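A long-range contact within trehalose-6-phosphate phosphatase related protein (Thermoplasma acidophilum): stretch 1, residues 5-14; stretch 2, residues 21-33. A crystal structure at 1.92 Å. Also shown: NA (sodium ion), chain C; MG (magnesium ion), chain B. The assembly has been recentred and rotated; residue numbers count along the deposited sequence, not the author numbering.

Stretch 1 (5-14) FLDYDGTLVP
Stretch 2 21-33: ESYADAGLLSLIS

A strand and the loop after it can pack on a helix through apolar side chains, while polar groups tie that loop to the segment leading into the helix, as this contact illustrates. Stretch 1 enters in a β-strand that began earlier in the chain, with F5 at phi/psi -115/119 and L6 at -122/128, then turns at Y8 (-99/-73), whose O accepts from T11 N (3.1 Å) and L12 N (2.8 Å); G10 (79/-4) adopts positive phi. Stretch 2 runs extended through Y23 and A24 into the helix 26-33, where D25 (chi1 p) is the N-cap: its OD1 accepts from L28 N at 2.9 Å. In register, L12 CA lies 7.5 Å from L28 CA, and V13 CA lies 7.1 Å from S22 CA.

One helical turn separates L28 (t, p) from I32 (m, m), so both point toward stretch 1. L28 CD2 meets V13 CG1 at 3.7 Å, L12 CB at 4.0 Å and Y8 CE1 at 4.2 Å. I32 CD1 lies 4.0 Å from L6 CD1 and 4.3 Å from L12 CD1; L6 and L12 are both m, t.

Y8 leaves its backbone sideways, but chi1 t and chi2 69° carry its hydroxyl across: OH donates to S22 O at 2.7 Å, near the ring plane. Beyond it, sodium joins the stretches, bound by D9 OD1 (2.7 Å), P14 O (2.9 Å) and S22 OG (2.7 Å). Magnesium binds D7 OD2 (2.1 Å) and D9 O (2.0 Å), both within stretch 1.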

ATOM      1  N   PHE A   5       7.228  -8.928  -5.209  1.00 14.19           N
ATOM      2  CA  PHE A   5       6.177  -8.175  -4.537  1.00 14.75           C
ATOM      3  C   PHE A   5       6.743  -6.797  -4.236  1.00 12.72           C
ATOM      4  O   PHE A   5       7.725  -6.668  -3.508  1.00 13.33           O
ATOM      5  CB  PHE A   5       5.797  -8.884  -3.239  1.00 13.87           C
ATOM      6  CG  PHE A   5       5.203 -10.250  -3.445  1.00 15.70           C
ATOM      7  CD1 PHE A   5       3.826 -10.405  -3.602  1.00 15.24           C
ATOM      8  CD2 PHE A   5       6.019 -11.384  -3.480  1.00 16.12           C
ATOM      9  CE1 PHE A   5       3.259 -11.671  -3.788  1.00 17.57           C
ATOM     10  CE2 PHE A   5       5.466 -12.660  -3.667  1.00 19.01           C
ATOM     11  CZ  PHE A   5       4.079 -12.802  -3.821  1.00 18.98           C
ATOM     12  N   LEU A   6       6.119  -5.766  -4.790  1.00 12.46           N
ATOM     13  CA  LEU A   6       6.600  -4.405  -4.597  1.00 11.47           C
ATOM     14  C   LEU A   6       5.574  -3.471  -3.976  1.00 12.97           C
ATOM     15  O   LEU A   6       4.453  -3.363  -4.466  1.00 12.09           O
ATOM     16  CB  LEU A   6       7.022  -3.811  -5.945  1.00 11.94           C
ATOM     17  CG  LEU A   6       8.009  -4.607  -6.798  1.00 13.49           C
ATOM     18  CD1 LEU A   6       8.040  -4.057  -8.225  1.00 12.31           C
ATOM     19  CD2 LEU A   6       9.383  -4.548  -6.153  1.00 13.99           C
ATOM     20  N   ASP A   7       5.967  -2.797  -2.899  1.00 12.50           N
ATOM     21  CA  ASP A   7       5.103  -1.812  -2.261  1.00 12.24           C
ATOM     22  C   ASP A   7       5.105  -0.650  -3.255  1.00 11.85           C
ATOM     23  O   ASP A   7       6.011  -0.546  -4.083  1.00 10.68           O
ATOM     24  CB  ASP A   7       5.715  -1.365  -0.925  1.00 14.28           C
ATOM     25  CG  ASP A   7       5.014  -0.153  -0.333  1.00 13.64           C
ATOM     26  OD1 ASP A   7       3.785  -0.197  -0.139  1.00 16.06           O
ATOM     27  OD2 ASP A   7       5.701   0.849  -0.051  1.00 16.98           O
ATOM     28  N   TYR A   8       4.107   0.223  -3.181  1.00 10.89           N
ATOM     29  CA  TYR A   8       4.031   1.349  -4.109  1.00 11.99           C
ATOM     30  C   TYR A   8       4.552   2.662  -3.510  1.00 12.29           C
ATOM     31  O   TYR A   8       5.640   3.130  -3.866  1.00 11.26           O
ATOM     32  CB  TYR A   8       2.580   1.539  -4.585  1.00 10.49           C
ATOM     33  CG  TYR A   8       2.429   2.491  -5.747  1.00 11.70           C
ATOM     34  CD1 TYR A   8       2.912   2.156  -7.015  1.00 10.08           C
ATOM     35  CD2 TYR A   8       1.826   3.735  -5.581  1.00  8.09           C
ATOM     36  CE1 TYR A   8       2.801   3.039  -8.090  1.00  9.45           C
ATOM     37  CE2 TYR A   8       1.709   4.634  -6.657  1.00  9.50           C
ATOM     38  CZ  TYR A   8       2.201   4.275  -7.905  1.00  9.27           C
ATOM     39  OH  TYR A   8       2.103   5.150  -8.966  1.00  8.96           O
ATOM     40  N   ASP A   9       3.779   3.256  -2.604  1.00 11.07           N
ATOM     41  CA  ASP A   9       4.180   4.520  -1.992  1.00 12.15           C
ATOM     42  C   ASP A   9       5.454   4.425  -1.166  1.00 12.61           C
ATOM     43  O   ASP A   9       5.574   3.587  -0.271  1.00 12.98           O
ATOM     44  CB  ASP A   9       3.046   5.068  -1.136  1.00 12.90           C
ATOM     45  CG  ASP A   9       1.803   5.335  -1.950  1.00 13.87           C
ATOM     46  OD1 ASP A   9       1.858   6.210  -2.843  1.00 13.67           O
ATOM     47  OD2 ASP A   9       0.786   4.661  -1.708  1.00 15.64           O
ATOM     48  N   GLY A  10       6.401   5.301  -1.484  1.00 14.41           N
ATOM     49  CA  GLY A  10       7.669   5.324  -0.780  1.00 14.76           C
ATOM     50  C   GLY A  10       8.627   4.248  -1.246  1.00 15.49           C
ATOM     51  O   GLY A  10       9.767   4.187  -0.783  1.00 15.90           O
ATOM     52  N   THR A  11       8.170   3.395  -2.161  1.00 14.73           N
ATOM     53  CA  THR A  11       8.998   2.314  -2.681  1.00 13.31           C
ATOM     54  C   THR A  11       9.264   2.486  -4.179  1.00 13.44           C
ATOM     55  O   THR A  11      10.418   2.478  -4.614  1.00 13.83           O
ATOM     56  CB  THR A  11       8.336   0.949  -2.398  1.00 13.33           C
ATOM     57  OG1 THR A  11       8.228   0.771  -0.978  1.00 15.06           O
ATOM     58  CG2 THR A  11       9.169  -0.190  -2.983  1.00 15.67           C
ATOM     59  N   LEU A  12       8.201   2.645  -4.962  1.00 12.80           N
ATOM     60  CA  LEU A  12       8.335   2.848  -6.402  1.00 13.30           C
ATOM     61  C   LEU A  12       8.155   4.326  -6.744  1.00 12.78           C
ATOM     62  O   LEU A  12       8.640   4.806  -7.768  1.00 16.09           O
ATOM     63  CB  LEU A  12       7.304   2.009  -7.166  1.00 12.00           C
ATOM     64  CG  LEU A  12       7.402   0.491  -6.957  1.00 14.25           C
ATOM     65  CD1 LEU A  12       6.353  -0.221  -7.810  1.00 12.01           C
ATOM     66  CD2 LEU A  12       8.804   0.009  -7.327  1.00 13.10           C
ATOM     67  N   VAL A  13       7.436   5.037  -5.886  1.00 12.86           N
ATOM     68  CA  VAL A  13       7.207   6.468  -6.062  1.00 14.13           C
ATOM     69  C   VAL A  13       7.500   7.104  -4.710  1.00 13.60           C
ATOM     70  O   VAL A  13       7.454   6.432  -3.680  1.00 13.98           O
ATOM     71  CB  VAL A  13       5.739   6.782  -6.471  1.00 14.41           C
ATOM     72  CG1 VAL A  13       5.438   6.177  -7.833  1.00 15.40           C
ATOM     73  CG2 VAL A  13       4.772   6.244  -5.422  1.00 15.28           C
ATOM     74  N   PRO A  14       7.826   8.403  -4.691  1.00 15.33           N
ATOM     75  CA  PRO A  14       8.116   9.056  -3.417  1.00 15.19           C
ATOM     76  C   PRO A  14       6.851   9.364  -2.620  1.00 15.45           C
ATOM     77  O   PRO A  14       5.747   9.407  -3.167  1.00 13.12           O
ATOM     78  CB  PRO A  14       8.834  10.333  -3.845  1.00 15.78           C
ATOM     79  CG  PRO A  14       8.117  10.691  -5.113  1.00 16.24           C
ATOM     80  CD  PRO A  14       7.988   9.343  -5.817  1.00 15.92           C
ATOM     81  N   GLU A  21      -2.008  12.500  -6.129  1.00 11.07           N
ATOM     82  CA  GLU A  21      -1.252  12.813  -7.343  1.00 12.06           C
ATOM     83  C   GLU A  21      -0.186  11.780  -7.720  1.00 12.09           C
ATOM     84  O   GLU A  21       0.487  11.930  -8.735  1.00 13.52           O
ATOM     85  CB  GLU A  21      -0.557  14.173  -7.176  1.00 12.38           C
ATOM     86  CG  GLU A  21      -1.487  15.345  -6.857  1.00 11.54           C
ATOM     87  CD  GLU A  21      -0.726  16.651  -6.678  1.00 15.28           C
ATOM     88  OE1 GLU A  21       0.486  16.672  -6.975  1.00 14.09           O
ATOM     89  OE2 GLU A  21      -1.332  17.658  -6.251  1.00 13.45           O
ATOM     90  N   SER A  22      -0.043  10.733  -6.919  1.00 12.28           N
ATOM     91  CA  SER A  22       0.998   9.732  -7.152  1.00 13.32           C
ATOM     92  C   SER A  22       0.888   8.792  -8.353  1.00 13.37           C
ATOM     93  O   SER A  22       1.045   7.573  -8.218  1.00 11.24           O
ATOM     94  CB  SER A  22       1.199   8.909  -5.880  1.00 13.52           C
ATOM     95  OG  SER A  22       1.586   9.756  -4.810  1.00 15.33           O
ATOM     96  N   TYR A  23       0.630   9.359  -9.527  1.00 13.31           N
ATOM     97  CA  TYR A  23       0.551   8.568 -10.750  1.00 12.96           C
ATOM     98  C   TYR A  23       1.971   8.212 -11.177  1.00 12.50           C
ATOM     99  O   TYR A  23       2.895   8.994 -10.971  1.00 11.38           O
ATOM    100  CB  TYR A  23      -0.132   9.371 -11.849  1.00 13.33           C
ATOM    101  CG  TYR A  23      -1.623   9.445 -11.668  1.00 14.87           C
ATOM    102  CD1 TYR A  23      -2.473   8.736 -12.509  1.00 14.58           C
ATOM    103  CD2 TYR A  23      -2.185  10.209 -10.646  1.00 14.67           C
ATOM    104  CE1 TYR A  23      -3.854   8.788 -12.341  1.00 15.92           C
ATOM    105  CE2 TYR A  23      -3.564  10.266 -10.468  1.00 17.07           C
ATOM    106  CZ  TYR A  23      -4.388   9.553 -11.323  1.00 16.27           C
ATOM    107  OH  TYR A  23      -5.755   9.620 -11.176  1.00 20.37           O
ATOM    108  N   ALA A  24       2.141   7.036 -11.772  1.00 11.21           N
ATOM    109  CA  ALA A  24       3.456   6.594 -12.214  1.00 11.09           C
ATOM    110  C   ALA A  24       3.900   7.389 -13.441  1.00 13.13           C
ATOM    111  O   ALA A  24       3.111   7.597 -14.369  1.00 12.25           O
ATOM    112  CB  ALA A  24       3.417   5.109 -12.553  1.00 11.08           C
ATOM    113  N   ASP A  25       5.150   7.844 -13.445  1.00 12.95           N
ATOM    114  CA  ASP A  25       5.668   8.582 -14.597  1.00 13.12           C
ATOM    115  C   ASP A  25       6.114   7.576 -15.654  1.00 13.37           C
ATOM    116  O   ASP A  25       6.168   6.375 -15.384  1.00 12.61           O
ATOM    117  CB  ASP A  25       6.838   9.508 -14.208  1.00 16.72           C
ATOM    118  CG  ASP A  25       7.988   8.774 -13.532  1.00 19.38           C
ATOM    119  OD1 ASP A  25       8.188   7.569 -13.793  1.00 21.09           O
ATOM    120  OD2 ASP A  25       8.716   9.420 -12.746  1.00 22.47           O
ATOM    121  N   ALA A  26       6.415   8.065 -16.855  1.00 14.04           N
ATOM    122  CA  ALA A  26       6.841   7.207 -17.959  1.00 13.74           C
ATOM    123  C   ALA A  26       7.977   6.265 -17.576  1.00 14.35           C
ATOM    124  O   ALA A  26       8.007   5.113 -18.010  1.00 14.22           O
ATOM    125  CB  ALA A  26       7.256   8.065 -19.157  1.00 14.91           C
ATOM    126  N   GLY A  27       8.915   6.755 -16.772  1.00 13.81           N
ATOM    127  CA  GLY A  27      10.038   5.924 -16.365  1.00 14.74           C
ATOM    128  C   GLY A  27       9.609   4.681 -15.607  1.00 13.33           C
ATOM    129  O   GLY A  27      10.082   3.571 -15.880  1.00 14.22           O
ATOM    130  N   LEU A  28       8.703   4.863 -14.654  1.00 13.10           N
ATOM    131  CA  LEU A  28       8.214   3.746 -13.861  1.00 11.92           C
ATOM    132  C   LEU A  28       7.361   2.818 -14.729  1.00 11.80           C
ATOM    133  O   LEU A  28       7.427   1.593 -14.590  1.00 12.21           O
ATOM    134  CB  LEU A  28       7.397   4.247 -12.661  1.00 11.26           C
ATOM    135  CG  LEU A  28       6.829   3.162 -11.732  1.00 11.76           C
ATOM    136  CD1 LEU A  28       7.951   2.236 -11.271  1.00 10.61           C
ATOM    137  CD2 LEU A  28       6.132   3.805 -10.533  1.00  9.69           C
ATOM    138  N   LEU A  29       6.565   3.400 -15.621  1.00 13.12           N
ATOM    139  CA  LEU A  29       5.716   2.601 -16.500  1.00 12.42           C
ATOM    140  C   LEU A  29       6.573   1.659 -17.348  1.00 13.62           C
ATOM    141  O   LEU A  29       6.236   0.490 -17.518  1.00 14.14           O
ATOM    142  CB  LEU A  29       4.872   3.514 -17.403  1.00 11.23           C
ATOM    143  CG  LEU A  29       3.764   4.292 -16.675  1.00 13.46           C
ATOM    144  CD1 LEU A  29       3.138   5.338 -17.592  1.00 11.02           C
ATOM    145  CD2 LEU A  29       2.707   3.308 -16.186  1.00 16.97           C
ATOM    146  N   SER A  30       7.689   2.165 -17.864  1.00 14.32           N
ATOM    147  CA  SER A  30       8.588   1.356 -18.691  1.00 15.15           C
ATOM    148  C   SER A  30       9.234   0.239 -17.867  1.00 15.56           C
ATOM    149  O   SER A  30       9.261  -0.922 -18.287  1.00 15.61           O
ATOM    150  CB  SER A  30       9.667   2.256 -19.309  1.00 16.36           C
ATOM    151  OG  SER A  30      10.685   1.500 -19.946  1.00 16.92           O
ATOM    152  N   LEU A  31       9.743   0.595 -16.688  1.00 14.72           N
ATOM    153  CA  LEU A  31      10.396  -0.364 -15.795  1.00 16.82           C
ATOM    154  C   LEU A  31       9.501  -1.530 -15.399  1.00 15.41           C
ATOM    155  O   LEU A  31       9.902  -2.690 -15.487  1.00 15.39           O
ATOM    156  CB  LEU A  31      10.866   0.337 -14.522  1.00 19.33           C
ATOM    157  CG  LEU A  31      12.199   1.076 -14.551  1.00 26.86           C
ATOM    158  CD1 LEU A  31      12.358   1.852 -13.253  1.00 28.17           C
ATOM    159  CD2 LEU A  31      13.342   0.080 -14.728  1.00 27.57           C
ATOM    160  N   ILE A  32       8.290  -1.221 -14.949  1.00 13.74           N
ATOM    161  CA  ILE A  32       7.363  -2.260 -14.523  1.00 14.70           C
ATOM    162  C   ILE A  32       6.839  -3.034 -15.727  1.00 15.08           C
ATOM    163  O   ILE A  32       6.639  -4.246 -15.652  1.00 15.16           O
ATOM    164  CB  ILE A  32       6.192  -1.654 -13.706  1.00 14.32           C
ATOM    165  CG1 ILE A  32       6.745  -0.965 -12.453  1.00 15.35           C
ATOM    166  CG2 ILE A  32       5.218  -2.743 -13.292  1.00 13.91           C
ATOM    167  CD1 ILE A  32       7.530  -1.900 -11.540  1.00 15.59           C
ATOM    168  N   SER A  33       6.629  -2.327 -16.833  1.00 14.98           N
ATOM    169  CA  SER A  33       6.163  -2.957 -18.064  1.00 17.49           C
ATOM    170  C   SER A  33       7.147  -4.064 -18.444  1.00 18.02           C
ATOM    171  O   SER A  33       6.745  -5.181 -18.762  1.00 15.40           O
ATOM    172  CB  SER A  33       6.083  -1.921 -19.192  1.00 18.40           C
ATOM    173  OG  SER A  33       5.750  -2.538 -20.425  1.00 24.93           O
TER
HETATM  174 NA    NA C 241       2.996   8.611  -2.776  1.00 28.18          NA
HETATM  175 MG    MG B 240       5.198   2.340   1.316  1.00 17.96          MG
HETATM  176  O   HOH W   1       3.161   2.411   0.860  1.00 20.72           O
HETATM  177  O   HOH W   2       4.491   9.978  -5.651  1.00 20.35           O
HETATM  178  O   HOH W   3       5.021   3.948   2.560  1.00 17.44           O
HETATM  179  O   HOH W   4       4.610   0.895   2.745  1.00 15.23           O
HETATM  180  O   HOH W   5       2.518  10.006  -0.717  1.00 17.60           O